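Local coordinates for protein 5-cytosine DNA methyltransferase (PDB 3QV2) that probably transfers a methyl group from S-adenosyl-L-methionine to carbon 5 of cytosine in tRNA or DNA, as a Dnmt2-type methyltransferase, at residues Gly22-Tyr27 with Phe55-Gln60; Asn145-Ile148 with Tyr153-Asp156; Arg172-Ala177 with Cys311-Gln316; Asn202-Ser207 with Asn270-Thr275. One frame throughout, in Å; residues are numbered along the deposited sequence.

Interaction 1: residues Gly22-Tyr27 with Phe55-Gln60. With SAH (S-adenosyl-L-homocysteine), chain B.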
loop_
_atom_site.group_PDB
_atom_site.type_symbol
_atom_site.label_atom_id
_atom_site.label_comp_id
_atom_site.label_asym_id
_atom_site.label_seq_id
_atom_site.Cartn_x
_atom_site.Cartn_y
_atom_site.Cartn_z
ATOM N N GLY A 22 5.375 -4.161 -0.229
ATOM C CA GLY A 22 4.970 -3.216 0.795
ATOM C C GLY A 22 4.645 -3.890 2.114
ATOM O O GLY A 22 5.031 -3.410 3.180
ATOM N N LEU A 23 3.931 -5.009 2.043
ATOM C CA LEU A 23 3.546 -5.745 3.243
ATOM C C LEU A 23 4.766 -6.329 3.948
ATOM O O LEU A 23 4.856 -6.303 5.176
ATOM C CB LEU A 23 2.553 -6.854 2.901
ATOM C CG LEU A 23 1.271 -6.394 2.205
ATOM C CD1 LEU A 23 0.383 -7.582 1.882
ATOM C CD2 LEU A 23 0.534 -5.386 3.066
ATOM N N ARG A 24 5.700 -6.858 3.166
ATOM C CA ARG A 24 6.948 -7.375 3.713
ATOM C C ARG A 24 7.745 -6.255 4.372
ATOM O O ARG A 24 8.197 -6.387 5.511
ATOM C CB ARG A 24 7.777 -8.041 2.614
ATOM C CG ARG A 24 9.131 -8.553 3.075
ATOM C CD ARG A 24 9.766 -9.454 2.028
ATOM N NE ARG A 24 11.083 -9.931 2.446
ATOM C CZ ARG A 24 11.745 -10.917 1.850
ATOM N NH1 ARG A 24 11.214 -11.543 0.809
ATOM N NH2 ARG A 24 12.937 -11.283 2.299
ATOM N N SER A 25 7.910 -5.151 3.649
ATOM C CA SER A 25 8.634 -3.992 4.157
ATOM C C SER A 25 8.063 -3.525 5.490
ATOM O O SER A 25 8.806 -3.230 6.426
ATOM C CB SER A 25 8.583 -2.848 3.145
ATOM O OG SER A 25 9.184 -3.223 1.919
ATOM N N SER A 26 6.738 -3.455 5.566
ATOM C CA SER A 26 6.061 -3.031 6.784
ATOM C C SER A 26 6.443 -3.907 7.972
ATOM O O SER A 26 6.748 -3.403 9.054
ATOM C CB SER A 26 4.546 -3.052 6.585
ATOM O OG SER A 26 4.160 -2.171 5.547
ATOM N N TYR A 27 6.419 -5.220 7.766
ATOM C CA TYR A 27 6.780 -6.164 8.816
ATOM C C TYR A 27 8.234 -5.989 9.236
ATOM O O TYR A 27 8.550 -5.974 10.424
ATOM C CB TYR A 27 6.544 -7.605 8.356
ATOM C CG TYR A 27 6.879 -8.640 9.408
ATOM C CD1 TYR A 27 5.918 -9.077 10.310
ATOM C CD2 TYR A 27 8.158 -9.176 9.503
ATOM C CE1 TYR A 27 6.219 -10.021 11.276
ATOM C CE2 TYR A 27 8.469 -10.119 10.467
ATOM C CZ TYR A 27 7.496 -10.538 11.349
ATOM O OH TYR A 27 7.796 -11.475 12.309
ATOM N N PHE A 55 14.573 -7.863 -2.800
ATOM C CA PHE A 55 14.513 -8.956 -1.833
ATOM C C PHE A 55 15.273 -10.204 -2.280
ATOM O O PHE A 55 15.356 -11.183 -1.539
ATOM C CB PHE A 55 13.059 -9.296 -1.496
ATOM C CG PHE A 55 12.316 -8.169 -0.833
ATOM C CD1 PHE A 55 12.599 -7.816 0.476
ATOM C CD2 PHE A 55 11.342 -7.461 -1.518
ATOM C CE1 PHE A 55 11.922 -6.779 1.091
ATOM C CE2 PHE A 55 10.660 -6.423 -0.907
ATOM C CZ PHE A 55 10.953 -6.082 0.399
ATOM N N LYS A 56 15.825 -10.163 -3.488
ATOM C CA LYS A 56 16.651 -11.255 -3.997
ATOM C C LYS A 56 15.952 -12.609 -3.891
ATOM O O LYS A 56 16.589 -13.627 -3.620
ATOM C CB LYS A 56 17.989 -11.300 -3.257
ATOM C CG LYS A 56 18.703 -9.962 -3.195
ATOM C CD LYS A 56 18.923 -9.384 -4.583
ATOM C CE LYS A 56 19.656 -8.054 -4.512
ATOM N NZ LYS A 56 19.893 -7.470 -5.861
ATOM N N GLU A 57 14.641 -12.612 -4.099
ATOM C CA GLU A 57 13.860 -13.842 -4.073
ATOM C C GLU A 57 12.869 -13.829 -5.226
ATOM O O GLU A 57 12.366 -12.772 -5.603
ATOM C CB GLU A 57 13.119 -13.983 -2.742
ATOM C CG GLU A 57 14.030 -14.014 -1.525
ATOM C CD GLU A 57 13.263 -13.971 -0.215
ATOM O OE1 GLU A 57 12.090 -14.396 -0.195
ATOM O OE2 GLU A 57 13.838 -13.505 0.792
ATOM N N GLU A 58 12.590 -14.999 -5.788
ATOM C CA GLU A 58 11.698 -15.088 -6.940
ATOM C C GLU A 58 10.227 -15.007 -6.542
ATOM O O GLU A 58 9.822 -15.549 -5.514
ATOM C CB GLU A 58 11.958 -16.372 -7.730
ATOM C CG GLU A 58 11.134 -16.483 -9.002
ATOM C CD GLU A 58 11.506 -17.692 -9.833
ATOM O OE1 GLU A 58 12.236 -18.566 -9.319
ATOM O OE2 GLU A 58 11.071 -17.765 -11.001
ATOM N N VAL A 59 9.437 -14.326 -7.365
ATOM C CA VAL A 59 8.004 -14.212 -7.133
ATOM C C VAL A 59 7.240 -15.302 -7.876
ATOM O O VAL A 59 7.458 -15.520 -9.069
ATOM C CB VAL A 59 7.463 -12.841 -7.590
ATOM C CG1 VAL A 59 5.969 -12.755 -7.335
ATOM C CG2 VAL A 59 8.196 -11.713 -6.878
ATOM N N GLN A 60 6.347 -15.985 -7.166
ATOM C CA GLN A 60 5.519 -17.023 -7.770
ATOM C C GLN A 60 4.429 -16.398 -8.635
ATOM O O GLN A 60 3.616 -15.613 -8.150
ATOM C CB GLN A 60 4.889 -17.902 -6.687
ATOM C CG GLN A 60 5.890 -18.555 -5.754
ATOM C CD GLN A 60 6.779 -19.557 -6.459
ATOM O OE1 GLN A 60 8.004 -19.454 -6.409
ATOM N NE2 GLN A 60 6.169 -20.538 -7.112
HETATM N N SAH B . 0.637 -4.184 -1.746
HETATM C CA SAH B . 1.523 -4.366 -2.879
HETATM C CB SAH B . 0.774 -4.181 -4.192
HETATM C CG SAH B . -0.704 -4.489 -4.237
HETATM S SD SAH B . -1.568 -4.170 -5.788
HETATM C C SAH B . 2.680 -3.405 -2.766
HETATM O O SAH B . 3.269 -3.008 -3.811
HETATM O OXT SAH B . 3.064 -3.000 -1.617
HETATM C "C5'" SAH B . -2.388 -5.657 -6.319
HETATM C "C4'" SAH B . -1.576 -6.708 -6.983
HETATM O "O4'" SAH B . -2.338 -7.861 -7.073
HETATM C "C3'" SAH B . -1.253 -6.292 -8.349
HETATM O "O3'" SAH B . 0.109 -6.058 -8.458
HETATM C "C2'" SAH B . -1.643 -7.366 -9.226
HETATM O "O2'" SAH B . -0.598 -7.687 -10.075
HETATM C "C1'" SAH B . -1.945 -8.488 -8.333
HETATM N N9 SAH B . -2.922 -9.371 -8.903
HETATM C C8 SAH B . -4.104 -9.105 -9.475
HETATM N N7 SAH B . -4.641 -10.278 -9.847
HETATM C C5 SAH B . -3.787 -11.273 -9.506
HETATM C C6 SAH B . -3.825 -12.662 -9.648
HETATM N N6 SAH B . -4.953 -13.308 -10.273
HETATM N N1 SAH B . -2.784 -13.379 -9.190
HETATM C C2 SAH B . -1.725 -12.800 -8.607
HETATM N N3 SAH B . -1.668 -11.472 -8.459
HETATM C C4 SAH B . -2.674 -10.694 -8.897
#
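Arg24, on the helix that follows the first strand of the Rossmann-like methyltransferase fold, reaches out to Phe55 and Glu57, where the chain leaves helix 45-55. Its CG stands anti to the backbone N (chi1 177°) and the chain runs extended to NE, which carries the guanidinium far enough from the helix to grip the carboxylate end-on. NH2 gives the shorter bond, 2.8 Å to Glu57 OE2, and the acceptor lies in the guanidinium plane; NH1 reaches Glu57 OE1 at 3.1 Å. Both nitrogens come from above the carboxylate plane, since the two flat groups are turned 53° apart. Two further bonds hold the group: NE pairs with Glu28, and NH1 also bonds to Tyr51 OH, a set of partners that would fix its rotation. Phe55 lies over one face of the group, with ring and guanidinium planes 23° apart, and Arg24 CD makes a CH-pi contact 3.7 Å from the centroid of the Phe55 ring. Ser25 OG meets the edge of that ring at CZ, while its polar partner is the carbonyl of Gly21, one turn back. At the start of the helix, Gly22 belongs to the S-adenosyl-L-homocysteine site: its N makes a weak bond to OXT of the ligand. Gly22 O accepts twice, from Ser26 N at 2.9 Å and, on the opposite face of its plane, from Ser26 OG at 2.8 Å.

Interaction 2: residues Asn145-Ile148 with Tyr153-Asp156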
loop_
_atom_site.group_PDB
_atom_site.type_symbol
_atom_site.label_atom_id
_atom_site.label_comp_id
_atom_site.label_asym_id
_atom_site.label_seq_id
_atom_site.Cartn_x
_atom_site.Cartn_y
_atom_site.Cartn_z
ATOM N N ASN A 145 -17.650 -13.274 6.991
ATOM C CA ASN A 145 -18.420 -14.438 7.416
ATOM C C ASN A 145 -17.578 -15.710 7.423
ATOM O O ASN A 145 -17.622 -16.486 8.376
ATOM C CB ASN A 145 -19.655 -14.625 6.531
ATOM C CG ASN A 145 -20.731 -13.591 6.801
ATOM O OD1 ASN A 145 -20.936 -13.173 7.941
ATOM N ND2 ASN A 145 -21.427 -13.173 5.750
ATOM N N ILE A 146 -16.814 -15.920 6.355
ATOM C CA ILE A 146 -15.950 -17.089 6.257
ATOM C C ILE A 146 -14.949 -17.123 7.408
ATOM O O ILE A 146 -14.796 -18.142 8.081
ATOM C CB ILE A 146 -15.189 -17.125 4.919
ATOM C CG1 ILE A 146 -16.159 -17.345 3.756
ATOM C CG2 ILE A 146 -14.133 -18.216 4.938
ATOM C CD1 ILE A 146 -15.490 -17.367 2.400
ATOM N N LEU A 147 -14.273 -16.001 7.632
ATOM C CA LEU A 147 -13.308 -15.894 8.720
ATOM C C LEU A 147 -13.956 -16.199 10.067
ATOM O O LEU A 147 -13.402 -16.943 10.875
ATOM C CB LEU A 147 -12.670 -14.503 8.742
ATOM C CG LEU A 147 -11.706 -14.189 7.594
ATOM C CD1 LEU A 147 -11.253 -12.739 7.647
ATOM C CD2 LEU A 147 -10.512 -15.128 7.636
ATOM N N ILE A 148 -15.131 -15.624 10.303
ATOM C CA ILE A 148 -15.864 -15.866 11.541
ATOM C C ILE A 148 -16.201 -17.344 11.703
ATOM O O ILE A 148 -15.966 -17.932 12.760
ATOM C CB ILE A 148 -17.162 -15.039 11.602
ATOM C CG1 ILE A 148 -16.839 -13.565 11.846
ATOM C CG2 ILE A 148 -18.074 -15.564 12.700
ATOM C CD1 ILE A 148 -16.074 -13.318 13.129
ATOM N N TYR A 153 -10.752 -14.164 15.060
ATOM C CA TYR A 153 -11.096 -12.894 15.687
ATOM C C TYR A 153 -10.663 -11.775 14.748
ATOM O O TYR A 153 -9.543 -11.784 14.240
ATOM C CB TYR A 153 -10.401 -12.749 17.039
ATOM C CG TYR A 153 -10.869 -13.745 18.075
ATOM C CD1 TYR A 153 -11.900 -13.431 18.952
ATOM C CD2 TYR A 153 -10.283 -14.999 18.176
ATOM C CE1 TYR A 153 -12.332 -14.336 19.900
ATOM C CE2 TYR A 153 -10.708 -15.912 19.120
ATOM C CZ TYR A 153 -11.733 -15.576 19.979
ATOM O OH TYR A 153 -12.159 -16.483 20.922
ATOM N N ILE A 154 -11.551 -10.815 14.514
ATOM C CA ILE A 154 -11.294 -9.788 13.513
ATOM C C ILE A 154 -11.389 -8.369 14.058
ATOM O O ILE A 154 -12.409 -7.974 14.625
ATOM C CB ILE A 154 -12.258 -9.923 12.317
ATOM C CG1 ILE A 154 -12.231 -11.348 11.767
ATOM C CG2 ILE A 154 -11.905 -8.919 11.230
ATOM C CD1 ILE A 154 -13.234 -11.592 10.660
ATOM N N LYS A 155 -10.311 -7.610 13.883
ATOM C CA LYS A 155 -10.324 -6.183 14.167
ATOM C C LYS A 155 -9.928 -5.403 12.922
ATOM O O LYS A 155 -8.970 -5.754 12.234
ATOM C CB LYS A 155 -9.392 -5.840 15.329
ATOM C CG LYS A 155 -9.908 -6.299 16.680
ATOM C CD LYS A 155 -9.655 -5.251 17.748
ATOM C CE LYS A 155 -10.251 -5.671 19.082
ATOM N NZ LYS A 155 -11.720 -5.902 18.987
ATOM N N ASP A 156 -10.674 -4.344 12.634
ATOM C CA ASP A 156 -10.439 -3.548 11.438
ATOM C C ASP A 156 -10.353 -2.059 11.760
ATOM O O ASP A 156 -10.842 -1.610 12.796
ATOM C CB ASP A 156 -11.538 -3.808 10.407
ATOM C CG ASP A 156 -12.923 -3.502 10.943
ATOM O OD1 ASP A 156 -13.069 -3.377 12.177
ATOM O OD2 ASP A 156 -13.868 -3.393 10.135
#
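Ile154 points its CD1 methyl from the edge strand 153-159 at the last turns of helix 138-149, and that one methyl group makes the contact with both Leu147 and Ile148. CG1 of Ile154 lies beside the backbone N (chi1 -52°), and the chain then continues extended (chi2 175°), driving CD1 straight out from the strand. It meets Leu147 low on the side chain, 3.5 Å from Leu147 CB, with Leu147 CD1 a little farther away at 3.8 Å. The two side chains run at about a right angle, so the isoleucine abuts the flank of the leucine near its root; Leu147 also packs on Leu116 and Tyr112.

Ile148 takes a different line. Its CB does not face the strand, yet the bent chain (chi2 -59°) swings CD1 round until it stands 4.1 Å from Ile154 CD1. Here the approach is oblique and methyl meets methyl, a looser touch than the one with Leu147, at the more exposed border of the contact. The other branch of Ile154, CG2, packs on Val175 CG1 of the adjacent strand 172-178, and Ile154 also touches Ala177 there.

All the touching groups are aliphatic, and the interaction is purely van der Waals. The backbones come closest at Ile148 and Tyr153, whose CA atoms are 7.0 Å apart across the short turn between helix and strand. This is the helix-to-strand half of a beta-alpha-beta crossover that runs from strand 125-130, over helix 138-149, to edge strand 153-159, with the antiparallel strand 172-178 between the two, as in class I methyltransferases.

Interaction 3: residues Arg172-Ala177 with Cys311-Gln316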
loop_
_atom_site.group_PDB
_atom_site.type_symbol
_atom_site.label_atom_id
_atom_site.label_comp_id
_atom_site.label_asym_id
_atom_site.label_seq_id
_atom_site.Cartn_x
_atom_site.Cartn_y
_atom_site.Cartn_z
ATOM N N ARG A 172 -6.797 4.331 4.095
ATOM C CA ARG A 172 -6.978 2.946 3.675
ATOM C C ARG A 172 -7.684 2.108 4.737
ATOM O O ARG A 172 -7.770 2.496 5.903
ATOM C CB ARG A 172 -5.633 2.311 3.317
ATOM C CG ARG A 172 -5.006 2.851 2.039
ATOM C CD ARG A 172 -5.871 2.545 0.826
ATOM N NE ARG A 172 -5.178 2.837 -0.427
ATOM C CZ ARG A 172 -5.264 3.992 -1.078
ATOM N NH1 ARG A 172 -4.597 4.167 -2.210
ATOM N NH2 ARG A 172 -6.018 4.971 -0.599
ATOM N N TYR A 173 -8.189 0.955 4.316
ATOM C CA TYR A 173 -8.887 0.041 5.205
ATOM C C TYR A 173 -7.982 -1.136 5.541
ATOM O O TYR A 173 -7.330 -1.698 4.659
ATOM C CB TYR A 173 -10.179 -0.441 4.544
ATOM C CG TYR A 173 -10.997 -1.405 5.373
ATOM C CD1 TYR A 173 -11.393 -1.082 6.664
ATOM C CD2 TYR A 173 -11.395 -2.628 4.853
ATOM C CE1 TYR A 173 -12.149 -1.960 7.420
ATOM C CE2 TYR A 173 -12.152 -3.510 5.598
ATOM C CZ TYR A 173 -12.526 -3.172 6.880
ATOM O OH TYR A 173 -13.280 -4.047 7.625
ATOM N N TYR A 174 -7.936 -1.500 6.819
ATOM C CA TYR A 174 -7.054 -2.566 7.281
ATOM C C TYR A 174 -7.796 -3.622 8.094
ATOM O O TYR A 174 -8.520 -3.298 9.035
ATOM C CB TYR A 174 -5.915 -1.987 8.120
ATOM C CG TYR A 174 -5.091 -0.942 7.403
ATOM C CD1 TYR A 174 -4.037 -1.307 6.579
ATOM C CD2 TYR A 174 -5.365 0.411 7.555
ATOM C CE1 TYR A 174 -3.279 -0.357 5.924
ATOM C CE2 TYR A 174 -4.613 1.371 6.903
ATOM C CZ TYR A 174 -3.570 0.980 6.089
ATOM O OH TYR A 174 -2.816 1.924 5.437
ATOM N N VAL A 175 -7.603 -4.886 7.733
ATOM C CA VAL A 175 -8.224 -5.988 8.456
ATOM C C VAL A 175 -7.168 -6.832 9.161
ATOM O O VAL A 175 -6.201 -7.275 8.546
ATOM C CB VAL A 175 -9.044 -6.893 7.519
ATOM C CG1 VAL A 175 -9.659 -8.039 8.302
ATOM C CG2 VAL A 175 -10.123 -6.087 6.815
ATOM N N MET A 176 -7.363 -7.042 10.458
ATOM C CA MET A 176 -6.448 -7.849 11.256
ATOM C C MET A 176 -7.176 -9.045 11.852
ATOM O O MET A 176 -7.994 -8.898 12.760
ATOM C CB MET A 176 -5.820 -7.002 12.362
ATOM C CG MET A 176 -4.881 -5.923 11.851
ATOM S SD MET A 176 -4.818 -4.494 12.947
ATOM C CE MET A 176 -6.460 -3.821 12.699
ATOM N N ALA A 177 -6.875 -10.231 11.332
ATOM C CA ALA A 177 -7.547 -11.446 11.768
ATOM C C ALA A 177 -6.556 -12.462 12.321
ATOM O O ALA A 177 -5.452 -12.611 11.803
ATOM C CB ALA A 177 -8.343 -12.050 10.621
ATOM N N CYS A 311 3.922 1.812 4.507
ATOM C CA CYS A 311 4.626 0.910 5.409
ATOM C C CYS A 311 4.605 1.432 6.840
ATOM O O CYS A 311 4.576 0.652 7.790
ATOM C CB CYS A 311 6.066 0.699 4.943
ATOM S SG CYS A 311 6.206 -0.002 3.284
ATOM N N PHE A 312 4.619 2.753 6.984
ATOM C CA PHE A 312 4.531 3.380 8.299
ATOM C C PHE A 312 3.310 2.883 9.064
ATOM O O PHE A 312 3.428 2.378 10.179
ATOM C CB PHE A 312 4.472 4.906 8.172
ATOM C CG PHE A 312 5.788 5.542 7.825
ATOM C CD1 PHE A 312 6.826 5.557 8.742
ATOM C CD2 PHE A 312 5.979 6.141 6.593
ATOM C CE1 PHE A 312 8.037 6.146 8.429
ATOM C CE2 PHE A 312 7.187 6.732 6.276
ATOM C CZ PHE A 312 8.218 6.734 7.195
ATOM N N VAL A 313 2.138 3.034 8.455
ATOM C CA VAL A 313 0.879 2.661 9.089
ATOM C C VAL A 313 0.782 1.159 9.334
ATOM O O VAL A 313 0.461 0.718 10.440
ATOM C CB VAL A 313 -0.327 3.101 8.236
ATOM C CG1 VAL A 313 -1.623 2.613 8.859
ATOM C CG2 VAL A 313 -0.341 4.613 8.077
ATOM N N ILE A 314 1.060 0.376 8.298
ATOM C CA ILE A 314 0.939 -1.074 8.383
ATOM C C ILE A 314 1.870 -1.662 9.440
ATOM O O ILE A 314 1.534 -2.651 10.093
ATOM C CB ILE A 314 1.208 -1.745 7.023
ATOM C CG1 ILE A 314 0.198 -1.258 5.983
ATOM C CG2 ILE A 314 1.147 -3.256 7.154
ATOM C CD1 ILE A 314 0.357 -1.909 4.627
ATOM N N ALA A 315 3.037 -1.050 9.611
ATOM C CA ALA A 315 3.994 -1.507 10.612
ATOM C C ALA A 315 3.366 -1.495 12.000
ATOM O O ALA A 315 3.501 -2.452 12.760
ATOM C CB ALA A 315 5.246 -0.647 10.588
ATOM N N GLN A 316 2.673 -0.408 12.323
ATOM C CA GLN A 316 2.034 -0.279 13.627
ATOM C C GLN A 316 0.872 -1.254 13.793
ATOM O O GLN A 316 0.678 -1.820 14.868
ATOM C CB GLN A 316 1.554 1.156 13.861
ATOM C CG GLN A 316 2.676 2.171 13.981
ATOM C CD GLN A 316 2.219 3.469 14.614
ATOM O OE1 GLN A 316 1.191 3.514 15.290
ATOM N NE2 GLN A 316 2.982 4.534 14.400
#
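Tyr174 leaves strand 172-178 with its CB directed at helix 311-321, and its ring bridges Val313 and Ile314 on successive positions of that helix. CG lies beside the backbone N (chi1 -57°), which sends the ring outward from the sheet. The inner part, CB and CG, stays clear of these two partners; contact begins at the far half of the ring. On one side of the ring CE1 meets Ile314 CG1 at 3.6 Å, with Ile314 CD1 more distant at 4.2 Å. Across the ring, CE2 touches Val313 CG1 at 3.8 Å. At the para carbon, CZ lies equally far from the same methyl, and the hydroxyl oxygen OH ends 3.7 Å from Val313 CG1, with Val313 CB just behind. Each aliphatic chain crosses the tyrosine at about a right angle and comes in obliquely to its ring. The packing is buried and, between these groups, dispersive. Phe127 and Glu129 of strand 125-130 and Cys159 of strand 153-159 also touch Tyr174, while Leu317 extends the helix side. The ring thus lies between three neighbouring strands and helix 311-321, which in turn packs on helix 22-29.

Interaction 4: residues Asn202-Ser207 with Asn270-Thr275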
loop_
_atom_site.group_PDB
_atom_site.type_symbol
_atom_site.label_atom_id
_atom_site.label_comp_id
_atom_site.label_asym_id
_atom_site.label_seq_id
_atom_site.Cartn_x
_atom_site.Cartn_y
_atom_site.Cartn_z
ATOM N N ASN A 202 17.681 16.015 -3.032
ATOM C CA ASN A 202 18.325 17.324 -2.940
ATOM C C ASN A 202 18.935 17.862 -4.234
ATOM O O ASN A 202 19.487 18.963 -4.242
ATOM C CB ASN A 202 19.362 17.338 -1.811
ATOM C CG ASN A 202 20.345 16.194 -1.913
ATOM O OD1 ASN A 202 20.263 15.219 -1.166
ATOM N ND2 ASN A 202 21.282 16.303 -2.847
ATOM N N ASN A 203 18.828 17.105 -5.321
ATOM C CA ASN A 203 19.348 17.566 -6.604
ATOM C C ASN A 203 18.545 17.036 -7.788
ATOM O O ASN A 203 19.115 16.481 -8.735
ATOM C CB ASN A 203 20.822 17.183 -6.751
ATOM C CG ASN A 203 21.027 15.681 -6.812
ATOM O OD1 ASN A 203 20.245 14.909 -6.251
ATOM N ND2 ASN A 203 22.081 15.258 -7.497
ATOM N N VAL A 204 17.227 17.219 -7.735
ATOM C CA VAL A 204 16.332 16.669 -8.752
ATOM C C VAL A 204 16.613 17.224 -10.148
ATOM O O VAL A 204 16.731 18.439 -10.335
ATOM C CB VAL A 204 14.860 16.938 -8.391
ATOM C CG1 VAL A 204 13.919 16.180 -9.323
ATOM C CG2 VAL A 204 14.604 16.553 -6.938
ATOM N N ASN A 205 16.728 16.326 -11.122
ATOM C CA ASN A 205 16.888 16.725 -12.514
ATOM C C ASN A 205 15.696 17.567 -12.963
ATOM O O ASN A 205 14.579 17.371 -12.483
ATOM C CB ASN A 205 17.027 15.484 -13.397
ATOM C CG ASN A 205 17.441 15.821 -14.817
ATOM O OD1 ASN A 205 16.622 16.246 -15.630
ATOM N ND2 ASN A 205 18.718 15.626 -15.123
ATOM N N GLU A 206 15.929 18.503 -13.879
ATOM C CA GLU A 206 14.865 19.398 -14.328
ATOM C C GLU A 206 13.788 18.655 -15.116
ATOM O O GLU A 206 12.728 19.208 -15.406
ATOM C CB GLU A 206 15.425 20.547 -15.171
ATOM C CG GLU A 206 15.748 20.166 -16.606
ATOM C CD GLU A 206 15.501 21.304 -17.581
ATOM O OE1 GLU A 206 14.569 22.103 -17.340
ATOM O OE2 GLU A 206 16.240 21.405 -18.584
ATOM N N SER A 207 14.064 17.400 -15.457
ATOM C CA SER A 207 13.126 16.599 -16.236
ATOM C C SER A 207 11.888 16.242 -15.421
ATOM O O SER A 207 10.981 15.572 -15.915
ATOM C CB SER A 207 13.799 15.323 -16.749
ATOM O OG SER A 207 14.166 14.474 -15.673
ATOM N N ASN A 270 9.021 27.165 -9.938
ATOM C CA ASN A 270 9.824 25.955 -10.096
ATOM C C ASN A 270 9.100 24.672 -9.692
ATOM O O ASN A 270 9.697 23.780 -9.091
ATOM C CB ASN A 270 11.137 26.087 -9.323
ATOM C CG ASN A 270 12.016 27.202 -9.855
ATOM O OD1 ASN A 270 11.761 28.381 -9.605
ATOM N ND2 ASN A 270 13.058 26.835 -10.591
ATOM N N LEU A 271 7.820 24.580 -10.034
ATOM C CA LEU A 271 7.015 23.414 -9.689
ATOM C C LEU A 271 7.554 22.149 -10.349
ATOM O O LEU A 271 8.007 22.182 -11.493
ATOM C CB LEU A 271 5.556 23.634 -10.094
ATOM C CG LEU A 271 4.869 24.860 -9.491
ATOM C CD1 LEU A 271 3.432 24.965 -9.975
ATOM C CD2 LEU A 271 4.931 24.817 -7.971
ATOM N N ARG A 272 7.503 21.036 -9.623
ATOM C CA ARG A 272 7.939 19.750 -10.157
ATOM C C ARG A 272 7.163 18.612 -9.510
ATOM O O ARG A 272 6.636 18.758 -8.408
ATOM C CB ARG A 272 9.436 19.541 -9.916
ATOM C CG ARG A 272 9.815 19.357 -8.454
ATOM C CD ARG A 272 11.256 18.889 -8.308
ATOM N NE ARG A 272 11.679 18.848 -6.911
ATOM C CZ ARG A 272 11.577 17.778 -6.127
ATOM N NH1 ARG A 272 11.062 16.652 -6.601
ATOM N NH2 ARG A 272 11.988 17.836 -4.868
ATOM N N TYR A 273 7.092 17.479 -10.200
ATOM C CA TYR A 273 6.528 16.278 -9.606
ATOM C C TYR A 273 7.507 15.741 -8.579
ATOM O O TYR A 273 8.712 15.975 -8.678
ATOM C CB TYR A 273 6.283 15.199 -10.663
ATOM C CG TYR A 273 5.398 15.621 -11.813
ATOM C CD1 TYR A 273 4.024 15.737 -11.653
ATOM C CD2 TYR A 273 5.936 15.883 -13.065
ATOM C CE1 TYR A 273 3.212 16.115 -12.708
ATOM C CE2 TYR A 273 5.136 16.261 -14.123
ATOM C CZ TYR A 273 3.775 16.376 -13.940
ATOM O OH TYR A 273 2.980 16.752 -14.996
ATOM N N PHE A 274 6.993 15.026 -7.586
ATOM C CA PHE A 274 7.857 14.274 -6.692
ATOM C C PHE A 274 8.451 13.112 -7.477
ATOM O O PHE A 274 7.776 12.515 -8.316
ATOM C CB PHE A 274 7.073 13.752 -5.488
ATOM C CG PHE A 274 6.640 14.828 -4.529
ATOM C CD1 PHE A 274 7.523 15.324 -3.583
ATOM C CD2 PHE A 274 5.350 15.332 -4.561
ATOM C CE1 PHE A 274 7.132 16.308 -2.693
ATOM C CE2 PHE A 274 4.951 16.316 -3.674
ATOM C CZ PHE A 274 5.845 16.805 -2.738
ATOM N N THR A 275 9.714 12.797 -7.217
ATOM C CA THR A 275 10.375 11.695 -7.907
ATOM C C THR A 275 9.904 10.359 -7.346
ATOM O O THR A 275 9.365 10.305 -6.242
ATOM C CB THR A 275 11.904 11.778 -7.762
ATOM O OG1 THR A 275 12.276 11.435 -6.421
ATOM C CG2 THR A 275 12.396 13.179 -8.088
#
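Val204 and Thr275 mark the closest backbone approach, their CA atoms 7.8 Å apart, between two segments that are largely irregular. Residues 202-207 bend through an Asx turn, in which Ser207 N donates to Asn205 OD1 at 2.8 Å, in the carbonyl plane, and which leads into the 3-10 segment beginning at Glu206. Residues 270-275 lead up to helix 276-282, with Thr275 at its N-cap. Val204 makes the contact with both its methyls. CG2 sits over the centre of the Arg272 guanidinium, 3.4 Å from CZ, while CG1 meets Thr275 CG2 tip to tip at 3.6 Å. Arg272 sets CG between the backbone N and carbonyl carbon (chi1 68°), and the chain, extended to NE, lays the guanidinium face against Val204. Its NH1 donates to Tyr273 O at 3.2 Å and also pairs with Glu278 OE1. Thr275 OG1 caps a backbone N at the start of helix 276-282 and bonds to Asp201; with Glu278 OE1 accepting from Thr275 N, this makes a capping box. The polar ends thus find partners elsewhere, leaving an arginine face and a threonine methyl for the valine, and one oxygen, Glu278 OE1, serves both guanidinium and helix start.

How the interactions relate
Interaction 3 is the most central contact and fully buried; interactions 1 and 2 are partly buried, and interaction 4, though its touching residues are largely covered, lies far out, about 45 Å from interaction 2 between centres. Interactions 2 and 3 share one sheet: strands 153-159 and 172-178 are neighbours, joined by Lys155 O to Met176 N and by Asp156 to Tyr173 OH. Interaction 3 also touches interaction 1, where Ser26 packs on Cys311 and Ile314. The chemistry changes with place: aliphatic and aromatic packing against the sheet in 2 and 3, a salt bridge beside the cofactor-binding helix in 1, and a methyl over a guanidinium between loops in 4.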